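Local coordinates for transcriptional regulator, IclR family (Ruegeria sp. TM1040, PDB 3R4K), which probably regulates transcription by binding DNA through a helix-turn-helix domain, under the control of a C-terminal domain likely to sense a small molecule, at residues V77-A82 and L100-G105; G95-L100 and H113-R118; S198-I203 and A213-A218. One frame throughout, in Å; residues are numbered along the deposited sequence.

Contact 1: residues V77-A82 and L100-G105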
ATOM      1  N   VAL A  77      -0.292  -7.773   7.695  1.00 29.07           N
ATOM      2  CA  VAL A  77      -0.276  -6.930   8.890  1.00 28.39           C
ATOM      3  C   VAL A  77      -1.055  -5.592   8.634  1.00 33.53           C
ATOM      4  O   VAL A  77      -0.432  -4.598   8.257  1.00 33.19           O
ATOM      5  CB  VAL A  77       1.147  -6.629   9.450  1.00 30.16           C
ATOM      6  CG1 VAL A  77       1.059  -6.021  10.840  1.00 29.73           C
ATOM      7  CG2 VAL A  77       2.041  -7.855   9.474  1.00 30.23           C
ATOM      8  N   PRO A  78      -2.391  -5.530   8.884  1.00 29.83           N
ATOM      9  CA  PRO A  78      -3.094  -4.223   8.823  1.00 29.96           C
ATOM     10  C   PRO A  78      -2.595  -3.279   9.971  1.00 33.39           C
ATOM     11  O   PRO A  78      -2.042  -3.807  10.932  1.00 32.77           O
ATOM     12  CB  PRO A  78      -4.568  -4.621   8.980  1.00 31.78           C
ATOM     13  CG  PRO A  78      -4.611  -6.143   8.838  1.00 35.25           C
ATOM     14  CD  PRO A  78      -3.298  -6.602   9.339  1.00 30.59           C
ATOM     15  N   ILE A  79      -2.700  -1.918   9.859  1.00 31.21           N
ATOM     16  CA  ILE A  79      -2.228  -0.922  10.878  1.00 32.33           C
ATOM     17  C   ILE A  79      -2.732  -1.269  12.317  1.00 41.05           C
ATOM     18  O   ILE A  79      -1.970  -1.136  13.284  1.00 42.13           O
ATOM     19  CB  ILE A  79      -2.593   0.563  10.489  1.00 35.47           C
ATOM     20  CG1 ILE A  79      -2.170   1.588  11.579  1.00 36.62           C
ATOM     21  CG2 ILE A  79      -4.080   0.722  10.158  1.00 34.35           C
ATOM     22  CD1 ILE A  79      -1.531   2.832  11.078  1.00 44.84           C
ATOM     23  N   LEU A  80      -3.987  -1.735  12.451  1.00 39.97           N
ATOM     24  CA  LEU A  80      -4.532  -2.049  13.772  1.00 41.54           C
ATOM     25  C   LEU A  80      -3.906  -3.323  14.366  1.00 44.66           C
ATOM     26  O   LEU A  80      -3.780  -3.432  15.584  1.00 45.27           O
ATOM     27  CB  LEU A  80      -6.072  -2.123  13.759  1.00 42.97           C
ATOM     28  CG  LEU A  80      -6.798  -0.791  13.342  1.00 49.75           C
ATOM     29  CD1 LEU A  80      -8.280  -0.980  13.242  1.00 51.96           C
ATOM     30  CD2 LEU A  80      -6.492   0.383  14.280  1.00 50.56           C
ATOM     31  N   SER A  81      -3.466  -4.248  13.514  1.00 38.93           N
ATOM     32  CA  SER A  81      -2.783  -5.468  13.943  1.00 37.57           C
ATOM     33  C   SER A  81      -1.364  -5.124  14.423  1.00 38.56           C
ATOM     34  O   SER A  81      -0.925  -5.650  15.451  1.00 37.47           O
ATOM     35  CB  SER A  81      -2.752  -6.478  12.807  1.00 40.89           C
ATOM     36  OG  SER A  81      -2.039  -7.648  13.160  1.00 51.49           O
ATOM     37  N   ALA A  82      -0.685  -4.188  13.719  1.00 33.85           N
ATOM     38  CA  ALA A  82       0.646  -3.689  14.079  1.00 34.86           C
ATOM     39  C   ALA A  82       0.612  -2.872  15.394  1.00 40.54           C
ATOM     40  O   ALA A  82       1.601  -2.843  16.136  1.00 41.66           O
ATOM     41  CB  ALA A  82       1.197  -2.823  12.957  1.00 35.37           C
ATOM     42  N   LEU A 100      -4.858   4.375  19.517  1.00 26.01           N
ATOM     43  CA  LEU A 100      -4.558   4.751  18.148  1.00 24.90           C
ATOM     44  C   LEU A 100      -5.840   5.229  17.494  1.00 31.25           C
ATOM     45  O   LEU A 100      -6.861   4.537  17.519  1.00 30.79           O
ATOM     46  CB  LEU A 100      -3.921   3.583  17.354  1.00 23.42           C
ATOM     47  CG  LEU A 100      -3.640   3.825  15.852  1.00 26.06           C
ATOM     48  CD1 LEU A 100      -2.566   4.913  15.622  1.00 23.82           C
ATOM     49  CD2 LEU A 100      -3.312   2.502  15.133  1.00 28.38           C
ATOM     50  N   SER A 101      -5.799   6.436  16.947  1.00 30.77           N
ATOM     51  CA  SER A 101      -6.940   7.001  16.236  1.00 31.54           C
ATOM     52  C   SER A 101      -6.532   7.209  14.784  1.00 36.30           C
ATOM     53  O   SER A 101      -5.362   7.525  14.495  1.00 33.84           O
ATOM     54  CB  SER A 101      -7.432   8.285  16.894  1.00 34.86           C
ATOM     55  OG  SER A 101      -6.404   9.255  16.964  1.00 47.16           O
ATOM     56  N   LEU A 102      -7.472   6.940  13.863  1.00 34.20           N
ATOM     57  CA  LEU A 102      -7.184   7.052  12.435  1.00 34.48           C
ATOM     58  C   LEU A 102      -8.156   7.958  11.736  1.00 40.73           C
ATOM     59  O   LEU A 102      -9.329   8.019  12.097  1.00 38.64           O
ATOM     60  CB  LEU A 102      -7.210   5.677  11.743  1.00 33.51           C
ATOM     61  CG  LEU A 102      -6.197   4.640  12.181  1.00 38.52           C
ATOM     62  CD1 LEU A 102      -6.553   3.280  11.596  1.00 39.35           C
ATOM     63  CD2 LEU A 102      -4.780   5.035  11.786  1.00 41.82           C
ATOM     64  N   LEU A 103      -7.671   8.627  10.687  1.00 42.61           N
ATOM     65  CA  LEU A 103      -8.513   9.462   9.846  1.00 46.01           C
ATOM     66  C   LEU A 103      -9.436   8.565   9.025  1.00 52.60           C
ATOM     67  O   LEU A 103      -8.967   7.662   8.326  1.00 50.49           O
ATOM     68  CB  LEU A 103      -7.677  10.369   8.936  1.00 47.01           C
ATOM     69  CG  LEU A 103      -7.154  11.654   9.567  1.00 52.55           C
ATOM     70  CD1 LEU A 103      -6.133  12.304   8.680  1.00 53.05           C
ATOM     71  CD2 LEU A 103      -8.271  12.623   9.837  1.00 56.07           C
ATOM     72  N   GLN A 104     -10.745   8.747   9.199  1.00 52.98           N
ATOM     73  CA  GLN A 104     -11.760   8.000   8.466  1.00 54.41           C
ATOM     74  C   GLN A 104     -12.521   9.038   7.668  1.00 61.65           C
ATOM     75  O   GLN A 104     -13.567   9.544   8.090  1.00 62.42           O
ATOM     76  CB  GLN A 104     -12.643   7.155   9.403  1.00 55.32           C
ATOM     77  CG  GLN A 104     -12.131   5.722   9.607  1.00 75.99           C
ATOM     78  CD  GLN A 104     -13.176   4.812  10.225  1.00101.66           C
ATOM     79  OE1 GLN A 104     -13.086   4.424  11.396  1.00 95.75           O
ATOM     80  NE2 GLN A 104     -14.192   4.438   9.448  1.00 96.86           N
ATOM     81  N   GLY A 105     -11.908   9.419   6.558  1.00 60.07           N
ATOM     82  CA  GLY A 105     -12.410  10.478   5.698  1.00 63.11           C
ATOM     83  C   GLY A 105     -12.024  11.816   6.287  1.00 68.92           C
ATOM     84  O   GLY A 105     -10.833  12.109   6.437  1.00 67.83           O
TER
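Ile79 and Leu80, in the first turn of helix 79-94, meet Leu100 and Leu102 of strand 97-104 through methyl and methylene groups alone. Ile79 straddles both leucines. Its CG1 lies 3.8 Å from Leu100 CD2, while its CG2 branch reaches Leu102 CD1 at the same distance, 3.8 Å, and its terminal CD1 comes within 4.0 Å of Leu102 CD2. The Ile79 and Leu102 side chains run past one another in opposite senses. Leu80 uses a single branch, CD2, which sits 3.9 Å from Leu100 CD2 and equally close, 3.9 Å, to Leu102 CD1. With CG anti to its carbonyl carbon (chi1 -61°) and the chain then continuing at chi2 175°, the end of Leu80 comes nearer the strand than the direction of its CB suggests. The arrangement illustrates how an antiparallel sheet of an alpha+beta domain is covered by a helix: residues two apart on a strand, Leu100 and Leu102, give one face to it, while Ser101 between them faces away, its OG weakly bonded to Ala213 O. Pro78, at the N-cap, starts the helix just ahead of Ile79, and its O accepts a bond from Ala82 N at 3.1 Å. Farther out, Leu242 of helix 225-245 packs on Leu100, and Ile246 touches Ile79.

Contact 2: residues G95-L100 and H113-R118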
ATOM      1  N   GLY A  95       1.990   3.145  32.368  1.00 40.76           N
ATOM      2  CA  GLY A  95       1.005   2.795  33.390  1.00 39.59           C
ATOM      3  C   GLY A  95      -0.364   3.389  33.112  1.00 38.56           C
ATOM      4  O   GLY A  95      -1.264   3.333  33.956  1.00 35.15           O
ATOM      5  N   GLU A  96      -0.539   3.914  31.887  1.00 35.35           N
ATOM      6  CA  GLU A  96      -1.748   4.597  31.448  1.00 33.78           C
ATOM      7  C   GLU A  96      -2.370   3.986  30.184  1.00 36.44           C
ATOM      8  O   GLU A  96      -1.766   3.141  29.540  1.00 35.63           O
ATOM      9  CB  GLU A  96      -1.433   6.081  31.217  1.00 36.05           C
ATOM     10  CG  GLU A  96      -0.863   6.778  32.444  1.00 48.46           C
ATOM     11  CD  GLU A  96      -1.749   6.880  33.674  1.00 62.03           C
ATOM     12  OE1 GLU A  96      -2.968   6.611  33.566  1.00 47.93           O
ATOM     13  OE2 GLU A  96      -1.231   7.287  34.737  1.00 50.06           O
ATOM     14  N   THR A  97      -3.608   4.403  29.862  1.00 33.42           N
ATOM     15  CA  THR A  97      -4.355   3.950  28.691  1.00 30.97           C
ATOM     16  C   THR A  97      -3.745   4.552  27.444  1.00 33.27           C
ATOM     17  O   THR A  97      -3.496   5.756  27.402  1.00 35.11           O
ATOM     18  CB  THR A  97      -5.838   4.346  28.839  1.00 33.14           C
ATOM     19  OG1 THR A  97      -6.338   3.731  30.032  1.00 29.07           O
ATOM     20  CG2 THR A  97      -6.698   3.953  27.606  1.00 25.84           C
ATOM     21  N   THR A  98      -3.520   3.719  26.429  1.00 26.73           N
ATOM     22  CA  THR A  98      -2.978   4.166  25.149  1.00 25.98           C
ATOM     23  C   THR A  98      -4.010   3.902  24.055  1.00 28.52           C
ATOM     24  O   THR A  98      -4.791   2.964  24.175  1.00 27.13           O
ATOM     25  CB  THR A  98      -1.632   3.494  24.867  1.00 32.57           C
ATOM     26  OG1 THR A  98      -1.821   2.082  24.878  1.00 32.63           O
ATOM     27  CG2 THR A  98      -0.562   3.872  25.885  1.00 36.07           C
ATOM     28  N   HIS A  99      -4.042   4.734  23.014  1.00 25.81           N
ATOM     29  CA  HIS A  99      -4.980   4.516  21.921  1.00 26.65           C
ATOM     30  C   HIS A  99      -4.480   5.067  20.595  1.00 31.19           C
ATOM     31  O   HIS A  99      -3.753   6.063  20.546  1.00 32.95           O
ATOM     32  CB  HIS A  99      -6.396   5.046  22.228  1.00 28.75           C
ATOM     33  CG  HIS A  99      -6.502   6.509  22.493  1.00 33.87           C
ATOM     34  ND1 HIS A  99      -7.059   7.373  21.558  1.00 36.99           N
ATOM     35  CD2 HIS A  99      -6.200   7.206  23.615  1.00 37.14           C
ATOM     36  CE1 HIS A  99      -7.031   8.572  22.120  1.00 38.05           C
ATOM     37  NE2 HIS A  99      -6.526   8.519  23.365  1.00 38.56           N
ATOM     38  N   LEU A 100      -4.858   4.375  19.517  1.00 26.01           N
ATOM     39  CA  LEU A 100      -4.558   4.751  18.148  1.00 24.90           C
ATOM     40  C   LEU A 100      -5.840   5.229  17.494  1.00 31.25           C
ATOM     41  O   LEU A 100      -6.861   4.537  17.519  1.00 30.79           O
ATOM     42  CB  LEU A 100      -3.921   3.583  17.354  1.00 23.42           C
ATOM     43  CG  LEU A 100      -3.640   3.825  15.852  1.00 26.06           C
ATOM     44  CD1 LEU A 100      -2.566   4.913  15.622  1.00 23.82           C
ATOM     45  CD2 LEU A 100      -3.312   2.502  15.133  1.00 28.38           C
ATOM     46  N   HIS A 113      -7.135   0.351  21.308  1.00 26.03           N
ATOM     47  CA  HIS A 113      -6.634   0.848  22.582  1.00 26.45           C
ATOM     48  C   HIS A 113      -6.093  -0.290  23.421  1.00 31.56           C
ATOM     49  O   HIS A 113      -6.375  -1.458  23.154  1.00 32.27           O
ATOM     50  CB  HIS A 113      -7.729   1.617  23.359  1.00 27.72           C
ATOM     51  CG  HIS A 113      -8.868   0.761  23.817  1.00 32.06           C
ATOM     52  ND1 HIS A 113     -10.010   0.602  23.040  1.00 34.50           N
ATOM     53  CD2 HIS A 113      -9.004   0.021  24.951  1.00 35.12           C
ATOM     54  CE1 HIS A 113     -10.804  -0.214  23.725  1.00 34.49           C
ATOM     55  NE2 HIS A 113     -10.235  -0.607  24.877  1.00 34.82           N
ATOM     56  N   ALA A 114      -5.348   0.056  24.461  1.00 29.80           N
ATOM     57  CA  ALA A 114      -4.829  -0.882  25.448  1.00 30.53           C
ATOM     58  C   ALA A 114      -4.898  -0.258  26.838  1.00 35.71           C
ATOM     59  O   ALA A 114      -4.769   0.965  26.978  1.00 35.48           O
ATOM     60  CB  ALA A 114      -3.403  -1.281  25.118  1.00 31.49           C
ATOM     61  N   TYR A 115      -5.157  -1.100  27.848  1.00 32.00           N
ATOM     62  CA  TYR A 115      -5.185  -0.715  29.257  1.00 31.79           C
ATOM     63  C   TYR A 115      -3.932  -1.246  29.939  1.00 38.80           C
ATOM     64  O   TYR A 115      -3.438  -2.318  29.581  1.00 40.08           O
ATOM     65  CB  TYR A 115      -6.454  -1.232  29.965  1.00 30.84           C
ATOM     66  CG  TYR A 115      -7.742  -0.641  29.424  1.00 30.71           C
ATOM     67  CD1 TYR A 115      -7.958   0.737  29.424  1.00 32.77           C
ATOM     68  CD2 TYR A 115      -8.753  -1.454  28.935  1.00 29.94           C
ATOM     69  CE1 TYR A 115      -9.137   1.285  28.922  1.00 31.43           C
ATOM     70  CE2 TYR A 115      -9.941  -0.914  28.440  1.00 30.08           C
ATOM     71  CZ  TYR A 115     -10.130   0.453  28.442  1.00 33.43           C
ATOM     72  OH  TYR A 115     -11.300   0.982  27.962  1.00 35.37           O
ATOM     73  N   SER A 116      -3.406  -0.499  30.904  1.00 35.96           N
ATOM     74  CA  SER A 116      -2.238  -0.934  31.650  1.00 37.26           C
ATOM     75  C   SER A 116      -2.625  -1.865  32.777  1.00 44.65           C
ATOM     76  O   SER A 116      -3.717  -1.744  33.321  1.00 44.38           O
ATOM     77  CB  SER A 116      -1.506   0.263  32.228  1.00 41.75           C
ATOM     78  OG  SER A 116      -0.358  -0.172  32.941  1.00 49.41           O
ATOM     79  N   SER A 117      -1.712  -2.757  33.169  1.00 44.47           N
ATOM     80  CA  SER A 117      -1.952  -3.677  34.281  1.00 45.94           C
ATOM     81  C   SER A 117      -1.772  -2.971  35.623  1.00 50.50           C
ATOM     82  O   SER A 117      -2.366  -3.395  36.615  1.00 51.57           O
ATOM     83  CB  SER A 117      -1.007  -4.878  34.200  1.00 52.41           C
ATOM     84  OG  SER A 117       0.358  -4.517  34.366  1.00 65.63           O
ATOM     85  N   ARG A 118      -0.947  -1.906  35.644  1.00 46.84           N
ATOM     86  CA  ARG A 118      -0.489  -1.164  36.823  1.00 48.70           C
ATOM     87  C   ARG A 118      -1.580  -0.475  37.666  1.00 55.50           C
ATOM     88  O   ARG A 118      -1.597  -0.693  38.888  1.00 59.18           O
ATOM     89  CB  ARG A 118       0.570  -0.118  36.441  1.00 48.61           C
ATOM     90  CG  ARG A 118       1.822  -0.718  35.806  1.00 61.67           C
ATOM     91  CD  ARG A 118       3.064   0.064  36.159  1.00 70.14           C
ATOM     92  NE  ARG A 118       3.388   1.071  35.151  1.00 72.85           N
ATOM     93  CZ  ARG A 118       4.499   1.801  35.153  1.00 95.56           C
ATOM     94  NH1 ARG A 118       5.408   1.640  36.107  1.00 92.38           N
ATOM     95  NH2 ARG A 118       4.715   2.692  34.197  1.00 84.36           N
TER
HETATM   96  O   HOH W   1      -4.725   1.893  31.695  1.00 39.39           O
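Thr98 and Ala114 form the antiparallel hydrogen-bonded pair of this hairpin, with Thr98 N giving a bond to Ala114 O at 3.1 Å and Ala114 N returning one to Thr98 O at 3.0 Å. His99 and His113 follow as a non-hydrogen-bonded pair. Past Ala114 the second segment leaves the strand, and other kinds of contact take over.

Packing contacts are modest: His99 CB rests 3.8 Å from His113 CB, and the two rings lead away from this point. The Thr97 and Tyr115 side chains run alongside each other in the same sense, with Thr97 CG2 3.8 Å from Tyr115 CE1. One ring face of Tyr115 is covered near its rim by His113 CD2.

The polar contacts bridge the two segments where the pairing has ended. A water accepts from Ser116 N at 2.8 Å and donates to Thr97 OG1, which also bonds to Val123 O and comes to the edge of the Tyr115 ring, in plane, 3.5 Å from Tyr115 CD1. Tyr115 OH bonds to Met125 N, and His113 ND1 to Asp127 OD1. Ser116 OG, anti to its backbone N (chi1 -179°), lies 3.3 Å from Gly95 CA; it accepts from Arg118 N, making an ST turn, and also bonds to Ser91 O. An alanine in place of Ser116 would probably leave Arg118 N and Ser91 O without this hydroxyl partner and make the turn less firmly held.

Helix 79-94 runs behind the Thr98 and Ala114 face, where Thr98 OG1 bonds to Ser91 OG and Leu87 O and Ala114 packs on Leu87. Strand 210-219 flanks strand 97-104 on the side away from the hairpin partner; Glu96 packs on Val216 and Ala218 of that strand and makes a salt bridge with Arg222.

Contact 3: residues S198-I203 and A213-A218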
ATOM      1  N   SER A 198      -3.996  14.162  28.239  1.00 48.15           N
ATOM      2  CA  SER A 198      -3.519  13.354  27.130  1.00 46.53           C
ATOM      3  C   SER A 198      -2.281  13.944  26.435  1.00 53.16           C
ATOM      4  O   SER A 198      -2.081  15.160  26.406  1.00 55.50           O
ATOM      5  CB  SER A 198      -4.624  13.129  26.098  1.00 50.78           C
ATOM      6  OG  SER A 198      -5.831  13.837  26.340  1.00 68.35           O
ATOM      7  N   HIS A 199      -1.442  13.041  25.903  1.00 48.47           N
ATOM      8  CA  HIS A 199      -0.235  13.272  25.109  1.00 48.42           C
ATOM      9  C   HIS A 199      -0.411  12.535  23.798  1.00 48.87           C
ATOM     10  O   HIS A 199      -0.844  11.378  23.825  1.00 45.82           O
ATOM     11  CB  HIS A 199       1.012  12.735  25.829  1.00 50.04           C
ATOM     12  CG  HIS A 199       1.459  13.519  27.013  1.00 56.54           C
ATOM     13  ND1 HIS A 199       0.829  13.395  28.239  1.00 58.86           N
ATOM     14  CD2 HIS A 199       2.527  14.338  27.149  1.00 61.27           C
ATOM     15  CE1 HIS A 199       1.497  14.181  29.062  1.00 61.01           C
ATOM     16  NE2 HIS A 199       2.527  14.770  28.449  1.00 63.10           N
ATOM     17  N   ALA A 200      -0.078  13.159  22.658  1.00 44.72           N
ATOM     18  CA  ALA A 200      -0.221  12.477  21.367  1.00 42.12           C
ATOM     19  C   ALA A 200       0.831  12.885  20.368  1.00 44.08           C
ATOM     20  O   ALA A 200       1.301  14.021  20.374  1.00 45.55           O
ATOM     21  CB  ALA A 200      -1.598  12.718  20.778  1.00 42.30           C
ATOM     22  N   VAL A 201       1.198  11.928  19.512  1.00 37.29           N
ATOM     23  CA  VAL A 201       2.161  12.095  18.421  1.00 36.48           C
ATOM     24  C   VAL A 201       1.475  11.700  17.112  1.00 39.97           C
ATOM     25  O   VAL A 201       0.659  10.771  17.116  1.00 38.71           O
ATOM     26  CB  VAL A 201       3.501  11.312  18.628  1.00 38.93           C
ATOM     27  CG1 VAL A 201       4.315  11.894  19.778  1.00 41.26           C
ATOM     28  CG2 VAL A 201       3.283   9.809  18.803  1.00 35.81           C
ATOM     29  N   PRO A 202       1.783  12.356  15.978  1.00 37.60           N
ATOM     30  CA  PRO A 202       1.162  11.934  14.715  1.00 35.72           C
ATOM     31  C   PRO A 202       1.798  10.649  14.162  1.00 36.13           C
ATOM     32  O   PRO A 202       2.957  10.346  14.447  1.00 33.73           O
ATOM     33  CB  PRO A 202       1.424  13.120  13.795  1.00 39.69           C
ATOM     34  CG  PRO A 202       2.729  13.684  14.295  1.00 46.20           C
ATOM     35  CD  PRO A 202       2.737  13.471  15.772  1.00 42.05           C
ATOM     36  N   ILE A 203       1.010   9.878  13.396  1.00 32.94           N
ATOM     37  CA  ILE A 203       1.438   8.660  12.718  1.00 31.37           C
ATOM     38  C   ILE A 203       1.376   8.990  11.246  1.00 36.52           C
ATOM     39  O   ILE A 203       0.371   9.542  10.768  1.00 37.03           O
ATOM     40  CB  ILE A 203       0.597   7.409  13.121  1.00 33.03           C
ATOM     41  CG1 ILE A 203       0.660   7.142  14.645  1.00 32.65           C
ATOM     42  CG2 ILE A 203       1.006   6.151  12.322  1.00 33.15           C
ATOM     43  CD1 ILE A 203       2.107   6.857  15.278  1.00 31.88           C
ATOM     44  N   ALA A 213      -3.091   9.352  14.872  1.00 36.71           N
ATOM     45  CA  ALA A 213      -2.278   9.678  16.037  1.00 36.40           C
ATOM     46  C   ALA A 213      -2.286   8.576  17.065  1.00 36.84           C
ATOM     47  O   ALA A 213      -3.301   7.890  17.247  1.00 35.69           O
ATOM     48  CB  ALA A 213      -2.773  10.972  16.683  1.00 38.82           C
ATOM     49  N   LEU A 214      -1.142   8.445  17.762  1.00 30.87           N
ATOM     50  CA  LEU A 214      -0.914   7.526  18.861  1.00 29.12           C
ATOM     51  C   LEU A 214      -0.926   8.351  20.149  1.00 35.53           C
ATOM     52  O   LEU A 214      -0.217   9.363  20.231  1.00 38.89           O
ATOM     53  CB  LEU A 214       0.409   6.765  18.664  1.00 27.95           C
ATOM     54  CG  LEU A 214       0.763   5.761  19.748  1.00 30.82           C
ATOM     55  CD1 LEU A 214      -0.263   4.662  19.825  1.00 27.60           C
ATOM     56  CD2 LEU A 214       2.140   5.200  19.533  1.00 34.72           C
ATOM     57  N   ALA A 215      -1.764   7.973  21.128  1.00 29.88           N
ATOM     58  CA  ALA A 215      -1.909   8.776  22.337  1.00 29.24           C
ATOM     59  C   ALA A 215      -1.834   7.996  23.624  1.00 31.08           C
ATOM     60  O   ALA A 215      -2.058   6.784  23.642  1.00 28.01           O
ATOM     61  CB  ALA A 215      -3.229   9.527  22.295  1.00 30.16           C
ATOM     62  N   VAL A 216      -1.547   8.735  24.720  1.00 30.15           N
ATOM     63  CA  VAL A 216      -1.508   8.274  26.113  1.00 30.48           C
ATOM     64  C   VAL A 216      -2.501   9.143  26.885  1.00 33.27           C
ATOM     65  O   VAL A 216      -2.287  10.351  26.967  1.00 35.71           O
ATOM     66  CB  VAL A 216      -0.061   8.329  26.712  1.00 35.96           C
ATOM     67  CG1 VAL A 216      -0.054   8.033  28.217  1.00 35.78           C
ATOM     68  CG2 VAL A 216       0.866   7.374  25.971  1.00 35.12           C
ATOM     69  N   ALA A 217      -3.601   8.552  27.384  1.00 27.19           N
ATOM     70  CA  ALA A 217      -4.650   9.234  28.166  1.00 26.38           C
ATOM     71  C   ALA A 217      -4.489   8.885  29.618  1.00 33.70           C
ATOM     72  O   ALA A 217      -4.490   7.707  29.987  1.00 34.69           O
ATOM     73  CB  ALA A 217      -6.034   8.843  27.680  1.00 24.62           C
ATOM     74  N   ALA A 218      -4.325   9.894  30.450  1.00 32.38           N
ATOM     75  CA  ALA A 218      -4.122   9.674  31.873  1.00 33.36           C
ATOM     76  C   ALA A 218      -5.017  10.551  32.736  1.00 38.07           C
ATOM     77  O   ALA A 218      -5.374  11.653  32.320  1.00 40.59           O
ATOM     78  CB  ALA A 218      -2.672   9.955  32.206  1.00 36.20           C
TER
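Ile203 holds CG1 anti to its carbonyl carbon (chi1 -58°), and chi2 (-60°) turns CD1 to 3.8 Å from Leu214 CB. Leu214 itself holds CG anti to its backbone N (chi1 -180°). Val201 adds its CG2, 4.2 Å from Leu214 CB; the Val201 and Leu214 side chains point the same way.

Beneath them runs regular antiparallel pairing. His199 N bonds to Val216 O at 3.0 Å, and Val216 N bonds back to His199 O at 2.9 Å. Two residues on, Val201 and Leu214 exchange the same pair of bonds, Val201 N to Leu214 O and Leu214 N to Val201 O, both at 3.0 Å. Between these pairs, the alpha carbons of Ala200 and Ala215 send CA-H...O contacts to Leu214 O and His199 O respectively, so each of these oxygens takes a CA-H contact as well as an N-H bond.

The two faces differ in character. His199, Val201, Leu214 and Val216 carry bulk on one, while the other carries Ala200, Ala213, Ala215 and Ala217 with Ser198 and Pro202; Ala200 CB and Ala215 CB lie 3.9 Å apart there.

This hairpin belongs to the antiparallel-sheet core of the C-terminal domain. The bulky face is covered by helix 79-94, where Val86, Leu87 and Leu90 pack, and by helix 225-245, whose Ile231 and Leu235 touch His199. Helix 137-143 brings Ala137 and Ser138 onto the face of Ala200 and Ala215, and strands 186-189 and 97-104 border the hairpin at its two outer edges.

Overall arrangement
All three contacts involve one antiparallel sheet of the C-terminal domain. Along the chain contacts 1 and 2 interleave, sharing Leu100 on strand 97-104, and contact 3 follows both. Contacts 2 and 3 are the two hairpins, their centres about 11 Å apart, joined where strands 97-104 and 210-219 lie next to each other: His99 O probably bonds to Ala215 N. Contact 1, its centre about 17 Å from that of contact 2 and 14 Å from that of contact 3, sets the start of helix 79-94 on the sheet. Together they describe a helix-covered sheet of the GAF-like kind, consistent with a sensing domain separate from the DNA-binding one.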